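Local coordinates for outer surface protein (Borrelia burgdorferi, PDB 5IZT), which is of unknown function but, as an outer surface protein of the BbCRASP-1-like family, is probably displayed on the spirochaete's outer face, at residues A[181-186]-A[327-332]; A[267-272]-A[351-356]; A[299-304]-A[337-342]. All blocks are in the same frame, centred on the assembly; numbering follows the deposited sequence.

All three contacts use the long helix 322-359, which takes a different partner at each level: helix 179-197 in interaction 1, helix 280-316 in interaction 3 and helix 260-274 in interaction 2. Interactions 1 and 3 lie on the same side of the chain's centre, 14 Å apart centre to centre, and touch directly, L332 O packing 4.1 Å from I304 CD1. Interaction 2 lies on the opposite side, its centre 26 Å from that of interaction 3 and 39 Å from that of interaction 1. Every contact is made by apolar side-chain packing, without a hydrogen bond across it, so the set describes how one elongated helical bundle is held together along its length.

Interaction 1 of 3, residues A[181-186]-A[327-332]; sequences QTLKNE and MKLKEL
L183 and L329 meet through different first torsions. L183 swings CG anti to the backbone N (chi1 -163°), which carries CD2 across the gap, whereas L329 places CG beside its own backbone N, opposite the carbonyl carbon (chi1 -72°). The two side chains slide past each other in opposite directions instead of meeting end on: L183 CD2 comes to rest against L329 CB at 3.9 Å and lies 4.1 Å from L329 CD1. That same CD1 methyl continues onto the neighbouring residue, pressing on the base of K184, 3.8 Å from K184 CB and equally near its CA. A leucine branch resting on helix backbone in this way goes with the local approach of the backbones, the CA atoms of K184 and L329 being 6.7 Å apart.

The pairing belongs to the all-helical bundle of this BbCRASP-1-related protein. Helix 179-197, near the start of the modelled chain, lies along a region of helix 322-359 predicted to form a coiled coil. The local axes run in roughly the same direction, 29° apart and 10.2 Å at closest approach. L180 and L187 extend the leucine surface around L329, and T326 and F325 of helix 322-359 take up L183 and K184 in turn.

Past its CB, K184 leads away from the contact, bending about its CG-CD bond, and its NZ donates to Q181 OE1 at 2.9 Å, one turn back on the same helix. The bond arrives in the plane of the Q181 carbonyl, on a lone pair, which should restrain the amide and the lysine end against each other. K330 flanks the leucine pair at the exposed edge, its NZ 4.4 Å from L183 CD2. Further along, E186 forms a salt bridge with K333 of helix 322-359.

Interaction 2 of 3, residues A[267-272]-A[351-356]; sequences GSIMET and DGLIAN. Unlike the reference sequence in segment 267-272: T272 (reference Ala).
I269 gives the largest share of the contact, and its CD1 methyl is the point of contact. It reaches from helix 260-274 onto two successive residues of helix 322-359, L353 and I354, whose side chains leave the helix in different directions. The closest approach is methyl to methyl, I269 CD1 to L353 CD2 at 3.6 Å. Going on past L353, I269 CD1 lies over the backbone of the other helix, 3.9 Å from I354 CA, with I354 CG1 at 4.2 Å.

With CG1 anti to the carbonyl carbon (chi1 -64°), I269 sends its longer branch toward helix 322-359, while its CG2 also reaches L353 CD2, at 4.0 Å. A single leucine methyl is thus touched by both branches of the isoleucine. L353 is itself turned with CG anti to the backbone N (chi1 -178°), and the two side chains pass alongside in opposite directions. I354 contributes its CA and CG1 flank. The CA atoms of I269 and I354, 7.7 Å apart, are the nearest across the segments.

All three residues are buried, and the apolar patch they form ties the shorter helix 260-274 to the C-terminal part of helix 322-359. M270, next to I269, ends near L353 without touching it and also packs on I283 and L286 of helix 280-316 and on S216 and A217 in a loop. L353 also packs on I373 of helix 366-395, and T272 O accepts a hydrogen bond from S366 OG, so that helices 260-274, 280-316, 322-359 and 366-395 all converge around this spot.

Interaction 3 of 3, residues A[299-304]-A[337-342]; sequences LALEEI and NQILDK
I339 reaches A300 and L301 by way of its longer branch. At CB the side chain is still 4.9 Å from A300 CB, short of contact. There it forks. CG2, the short arm, passes 4.3 Å from A300 CB at the fringe of the contact. CG1 sits between the backbone N and the carbonyl carbon (chi1 67°), the crowded position for a helical residue, and this turn aims the chain at helix 280-316. CG1 is a spacer, and the extended second torsion (173°) carries CD1 to the far end.

That terminal methyl does the packing. CD1 lies 3.7 Å from A300 CB, where the small alanine lets the isoleucine come close to the partner helix, and 4.0 Å from L301 CD2, which bends in beside it. I304 CD1, one turn further along, borders the same methyl at 4.5 Å.

Most of segment 299-304 and all of 337-342 lie in the span predicted to form a coiled coil, and the contact is an apolar seam between two helices that follow each other in the chain. F297 of helix 280-316 also packs on I339, and L336 of helix 322-359 on L301 and I304. I191 of helix 179-197 backs L301 and I304, while I395 of helix 366-395 touches I304, so four helices enclose this part of the bundle.

Interaction 1 of 3, residues A[181-186]-A[327-332]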
# COMPACT_ATOMS: atom_id res chain seq x y z
N GLN A 181 3.83 11.37 -28.64
CA GLN A 181 4.53 12.12 -27.61
C GLN A 181 3.60 12.52 -26.48
O GLN A 181 3.98 12.49 -25.30
CB GLN A 181 5.20 13.34 -28.23
CG GLN A 181 6.44 12.97 -29.00
CD GLN A 181 7.35 12.07 -28.20
OE1 GLN A 181 7.78 12.42 -27.10
NE2 GLN A 181 7.64 10.88 -28.73
N THR A 182 2.35 12.88 -26.81
CA THR A 182 1.39 13.25 -25.77
C THR A 182 1.09 12.08 -24.85
O THR A 182 1.06 12.22 -23.61
CB THR A 182 0.10 13.77 -26.41
OG1 THR A 182 0.36 15.03 -27.04
CG2 THR A 182 -0.99 13.92 -25.35
N LEU A 183 0.80 10.92 -25.44
CA LEU A 183 0.52 9.72 -24.67
C LEU A 183 1.70 9.36 -23.77
O LEU A 183 1.52 9.09 -22.58
CB LEU A 183 0.25 8.56 -25.63
CG LEU A 183 -0.45 7.31 -25.11
CD1 LEU A 183 -1.92 7.59 -24.82
CD2 LEU A 183 -0.28 6.16 -26.10
N LYS A 184 2.91 9.40 -24.32
CA LYS A 184 4.08 9.05 -23.53
C LYS A 184 4.26 10.02 -22.37
O LYS A 184 4.47 9.60 -21.22
CB LYS A 184 5.34 9.03 -24.41
CG LYS A 184 6.59 8.68 -23.63
CD LYS A 184 7.85 8.86 -24.42
CE LYS A 184 8.14 10.34 -24.68
NZ LYS A 184 9.29 10.51 -25.61
N ASN A 185 4.15 11.33 -22.64
CA ASN A 185 4.39 12.32 -21.60
C ASN A 185 3.32 12.27 -20.51
O ASN A 185 3.62 12.47 -19.33
CB ASN A 185 4.45 13.72 -22.21
CG ASN A 185 5.71 13.95 -23.02
OD1 ASN A 185 6.72 13.28 -22.80
ND2 ASN A 185 5.68 14.92 -23.92
N GLU A 186 2.08 12.00 -20.90
CA GLU A 186 1.00 11.90 -19.92
C GLU A 186 1.25 10.75 -18.96
O GLU A 186 1.00 10.87 -17.75
CB GLU A 186 -0.33 11.79 -20.66
CG GLU A 186 -1.29 10.73 -20.18
CD GLU A 186 -2.40 10.47 -21.19
OE1 GLU A 186 -2.83 11.44 -21.87
OE2 GLU A 186 -2.84 9.30 -21.33
N MET A 327 0.91 0.76 -28.33
CA MET A 327 0.33 -0.41 -27.66
C MET A 327 1.00 -0.68 -26.32
O MET A 327 0.34 -1.01 -25.33
CB MET A 327 0.44 -1.64 -28.57
CG MET A 327 0.10 -2.97 -27.88
SD MET A 327 0.07 -4.37 -29.03
CE MET A 327 -1.38 -3.96 -29.99
N LYS A 328 2.32 -0.56 -26.26
CA LYS A 328 2.99 -0.81 -24.98
C LYS A 328 2.64 0.27 -23.95
O LYS A 328 2.48 -0.04 -22.77
CB LYS A 328 4.51 -0.91 -25.19
CG LYS A 328 4.91 -2.16 -26.00
CD LYS A 328 6.41 -2.24 -26.23
CE LYS A 328 6.76 -3.30 -27.28
NZ LYS A 328 6.21 -4.65 -26.94
N LEU A 329 2.54 1.53 -24.38
CA LEU A 329 2.17 2.60 -23.45
C LEU A 329 0.73 2.43 -22.94
O LEU A 329 0.45 2.68 -21.76
CB LEU A 329 2.32 3.96 -24.13
CG LEU A 329 3.76 4.43 -24.37
CD1 LEU A 329 3.75 5.67 -25.29
CD2 LEU A 329 4.43 4.75 -23.05
N LYS A 330 -0.18 2.03 -23.83
CA LYS A 330 -1.55 1.73 -23.40
C LYS A 330 -1.56 0.61 -22.36
O LYS A 330 -2.27 0.69 -21.36
CB LYS A 330 -2.41 1.34 -24.61
CG LYS A 330 -2.69 2.45 -25.62
CD LYS A 330 -3.68 1.94 -26.69
CE LYS A 330 -3.85 2.91 -27.86
NZ LYS A 330 -4.10 4.32 -27.44
N GLU A 331 -0.75 -0.43 -22.58
CA GLU A 331 -0.69 -1.54 -21.62
C GLU A 331 -0.11 -1.09 -20.29
O GLU A 331 -0.61 -1.47 -19.22
CB GLU A 331 0.12 -2.70 -22.20
CG GLU A 331 -0.69 -3.54 -23.19
CD GLU A 331 0.15 -4.45 -24.08
OE1 GLU A 331 1.34 -4.68 -23.77
OE2 GLU A 331 -0.40 -4.94 -25.10
N LEU A 332 0.95 -0.27 -20.32
CA LEU A 332 1.53 0.23 -19.07
C LEU A 332 0.53 1.10 -18.33
O LEU A 332 0.44 1.04 -17.09
CB LEU A 332 2.81 1.00 -19.36
CG LEU A 332 4.02 0.16 -19.83
CD1 LEU A 332 5.20 1.03 -20.25
CD2 LEU A 332 4.44 -0.77 -18.71

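Interaction 2 of 3, residues A[267-272]-A[351-356]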
# COMPACT_ATOMS: atom_id res chain seq x y z
N GLY A 267 -4.71 2.23 14.36
CA GLY A 267 -3.86 1.73 15.43
C GLY A 267 -4.64 1.40 16.70
O GLY A 267 -4.36 0.40 17.38
N SER A 268 -5.63 2.22 17.03
CA SER A 268 -6.45 1.94 18.21
C SER A 268 -7.22 0.64 18.07
O SER A 268 -7.43 -0.07 19.06
CB SER A 268 -7.42 3.09 18.49
OG SER A 268 -6.72 4.25 18.89
N ILE A 269 -7.65 0.31 16.85
CA ILE A 269 -8.34 -0.96 16.64
C ILE A 269 -7.35 -2.12 16.78
O ILE A 269 -7.67 -3.14 17.40
CB ILE A 269 -9.04 -0.96 15.27
CG1 ILE A 269 -10.14 0.11 15.24
CG2 ILE A 269 -9.61 -2.34 14.96
CD1 ILE A 269 -10.56 0.52 13.81
N MET A 270 -6.13 -1.97 16.24
CA MET A 270 -5.12 -3.00 16.44
C MET A 270 -4.83 -3.20 17.91
O MET A 270 -4.71 -4.34 18.39
CB MET A 270 -3.82 -2.66 15.70
CG MET A 270 -3.93 -2.53 14.18
SD MET A 270 -4.69 -3.96 13.37
CE MET A 270 -6.38 -3.39 13.15
N GLU A 271 -4.73 -2.10 18.66
CA GLU A 271 -4.48 -2.20 20.09
C GLU A 271 -5.58 -2.99 20.78
O GLU A 271 -5.30 -3.88 21.58
CB GLU A 271 -4.38 -0.80 20.72
CG GLU A 271 -4.16 -0.88 22.25
CD GLU A 271 -3.98 0.49 22.87
OE1 GLU A 271 -4.91 1.32 22.75
OE2 GLU A 271 -2.90 0.76 23.42
N THR A 272 -6.84 -2.71 20.43
CA THR A 272 -7.96 -3.48 20.99
C THR A 272 -7.83 -4.96 20.64
O THR A 272 -7.99 -5.83 21.52
CB THR A 272 -9.29 -2.92 20.47
OG1 THR A 272 -9.49 -1.60 20.99
CG2 THR A 272 -10.45 -3.82 20.91
N ASP A 351 -11.00 2.11 5.52
CA ASP A 351 -11.96 3.15 5.86
C ASP A 351 -13.24 2.57 6.46
O ASP A 351 -13.77 3.10 7.45
CB ASP A 351 -12.32 3.97 4.63
CG ASP A 351 -11.27 5.00 4.29
OD1 ASP A 351 -10.40 5.28 5.14
OD2 ASP A 351 -11.30 5.51 3.15
N GLY A 352 -13.76 1.51 5.85
CA GLY A 352 -14.97 0.92 6.39
C GLY A 352 -14.73 0.27 7.74
O GLY A 352 -15.55 0.39 8.65
N LEU A 353 -13.56 -0.36 7.90
CA LEU A 353 -13.23 -0.98 9.18
C LEU A 353 -13.13 0.07 10.28
O LEU A 353 -13.65 -0.12 11.39
CB LEU A 353 -11.92 -1.76 9.03
CG LEU A 353 -11.26 -2.58 10.16
CD1 LEU A 353 -10.44 -3.68 9.57
CD2 LEU A 353 -10.38 -1.73 11.04
N ILE A 354 -12.48 1.20 9.99
CA ILE A 354 -12.40 2.31 10.94
C ILE A 354 -13.79 2.83 11.27
O ILE A 354 -14.16 2.97 12.44
CB ILE A 354 -11.50 3.43 10.38
CG1 ILE A 354 -10.04 2.99 10.41
CG2 ILE A 354 -11.75 4.76 11.12
CD1 ILE A 354 -9.15 3.84 9.53
N ALA A 355 -14.58 3.13 10.23
CA ALA A 355 -15.93 3.65 10.46
C ALA A 355 -16.79 2.68 11.24
O ALA A 355 -17.63 3.10 12.04
CB ALA A 355 -16.59 3.98 9.13
N ASN A 356 -16.60 1.37 11.05
CA ASN A 356 -17.50 0.42 11.68
C ASN A 356 -17.05 0.05 13.09
O ASN A 356 -17.89 -0.00 13.99
CB ASN A 356 -17.65 -0.83 10.81
CG ASN A 356 -18.69 -0.64 9.72
OD1 ASN A 356 -18.36 -0.32 8.58
ND2 ASN A 356 -19.96 -0.83 10.07

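Interaction 3 of 3, residues A[299-304]-A[337-342]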
# COMPACT_ATOMS: atom_id res chain seq x y z
N LEU A 299 7.13 -0.22 -5.98
CA LEU A 299 8.02 -0.89 -6.92
C LEU A 299 7.44 -0.87 -8.34
O LEU A 299 8.18 -0.75 -9.32
CB LEU A 299 8.29 -2.33 -6.45
CG LEU A 299 9.16 -2.54 -5.21
CD1 LEU A 299 9.06 -3.97 -4.75
CD2 LEU A 299 10.63 -2.19 -5.50
N ALA A 300 6.12 -0.98 -8.45
CA ALA A 300 5.47 -0.98 -9.76
C ALA A 300 5.59 0.38 -10.43
O ALA A 300 5.77 0.47 -11.65
CB ALA A 300 4.01 -1.41 -9.63
N LEU A 301 5.48 1.46 -9.66
CA LEU A 301 5.67 2.78 -10.24
C LEU A 301 7.05 2.89 -10.89
O LEU A 301 7.17 3.28 -12.06
CB LEU A 301 5.49 3.87 -9.18
CG LEU A 301 4.10 3.97 -8.55
CD1 LEU A 301 4.17 4.98 -7.43
CD2 LEU A 301 3.02 4.38 -9.58
N GLU A 302 8.10 2.49 -10.17
CA GLU A 302 9.45 2.59 -10.74
C GLU A 302 9.62 1.65 -11.93
O GLU A 302 10.34 1.99 -12.88
CB GLU A 302 10.50 2.31 -9.67
CG GLU A 302 11.93 2.68 -10.09
CD GLU A 302 12.04 4.05 -10.77
OE1 GLU A 302 11.48 5.05 -10.26
OE2 GLU A 302 12.73 4.13 -11.82
N GLU A 303 9.01 0.47 -11.88
CA GLU A 303 9.12 -0.47 -13.00
C GLU A 303 8.48 0.08 -14.26
O GLU A 303 9.04 -0.05 -15.36
CB GLU A 303 8.49 -1.81 -12.60
CG GLU A 303 8.76 -2.96 -13.57
CD GLU A 303 10.22 -3.38 -13.62
OE1 GLU A 303 10.91 -3.32 -12.58
OE2 GLU A 303 10.68 -3.77 -14.72
N ILE A 304 7.30 0.72 -14.13
CA ILE A 304 6.66 1.35 -15.28
C ILE A 304 7.55 2.44 -15.86
O ILE A 304 7.75 2.53 -17.07
CB ILE A 304 5.27 1.90 -14.90
CG1 ILE A 304 4.32 0.76 -14.54
CG2 ILE A 304 4.70 2.77 -16.03
CD1 ILE A 304 2.99 1.22 -13.95
N ASN A 337 -3.38 1.93 -13.89
CA ASN A 337 -4.75 2.08 -13.39
C ASN A 337 -5.12 0.95 -12.44
O ASN A 337 -5.85 1.17 -11.46
CB ASN A 337 -5.74 2.10 -14.55
CG ASN A 337 -5.73 3.42 -15.28
OD1 ASN A 337 -5.30 4.43 -14.74
ND2 ASN A 337 -6.22 3.41 -16.50
N GLN A 338 -4.64 -0.26 -12.72
CA GLN A 338 -4.96 -1.40 -11.88
C GLN A 338 -4.30 -1.29 -10.51
O GLN A 338 -4.96 -1.56 -9.50
CB GLN A 338 -4.52 -2.69 -12.57
CG GLN A 338 -4.61 -3.90 -11.65
CD GLN A 338 -4.65 -5.21 -12.39
OE1 GLN A 338 -4.57 -5.25 -13.62
NE2 GLN A 338 -4.77 -6.30 -11.64
N ILE A 339 -3.02 -0.90 -10.44
CA ILE A 339 -2.39 -0.79 -9.12
C ILE A 339 -2.99 0.37 -8.34
O ILE A 339 -3.16 0.29 -7.12
CB ILE A 339 -0.85 -0.68 -9.22
CG1 ILE A 339 -0.40 0.63 -9.87
CG2 ILE A 339 -0.28 -1.84 -10.02
CD1 ILE A 339 1.14 0.84 -9.83
N LEU A 340 -3.35 1.46 -9.03
CA LEU A 340 -4.01 2.56 -8.34
C LEU A 340 -5.36 2.13 -7.79
O LEU A 340 -5.73 2.49 -6.66
CB LEU A 340 -4.19 3.74 -9.30
CG LEU A 340 -2.92 4.53 -9.55
CD1 LEU A 340 -3.14 5.47 -10.75
CD2 LEU A 340 -2.59 5.31 -8.28
N ASP A 341 -6.11 1.37 -8.58
CA ASP A 341 -7.44 0.97 -8.17
C ASP A 341 -7.40 -0.04 -7.02
O ASP A 341 -8.24 0.01 -6.11
CB ASP A 341 -8.18 0.36 -9.36
CG ASP A 341 -9.51 -0.24 -8.97
OD1 ASP A 341 -10.43 0.53 -8.62
OD2 ASP A 341 -9.64 -1.48 -9.00
N LYS A 342 -6.45 -0.97 -7.06
CA LYS A 342 -6.40 -1.97 -6.00
C LYS A 342 -5.75 -1.43 -4.73
O LYS A 342 -6.14 -1.84 -3.63
CB LYS A 342 -5.68 -3.23 -6.49
CG LYS A 342 -6.43 -3.93 -7.61
CD LYS A 342 -7.79 -4.43 -7.12
CE LYS A 342 -8.58 -5.13 -8.23
NZ LYS A 342 -9.85 -5.69 -7.67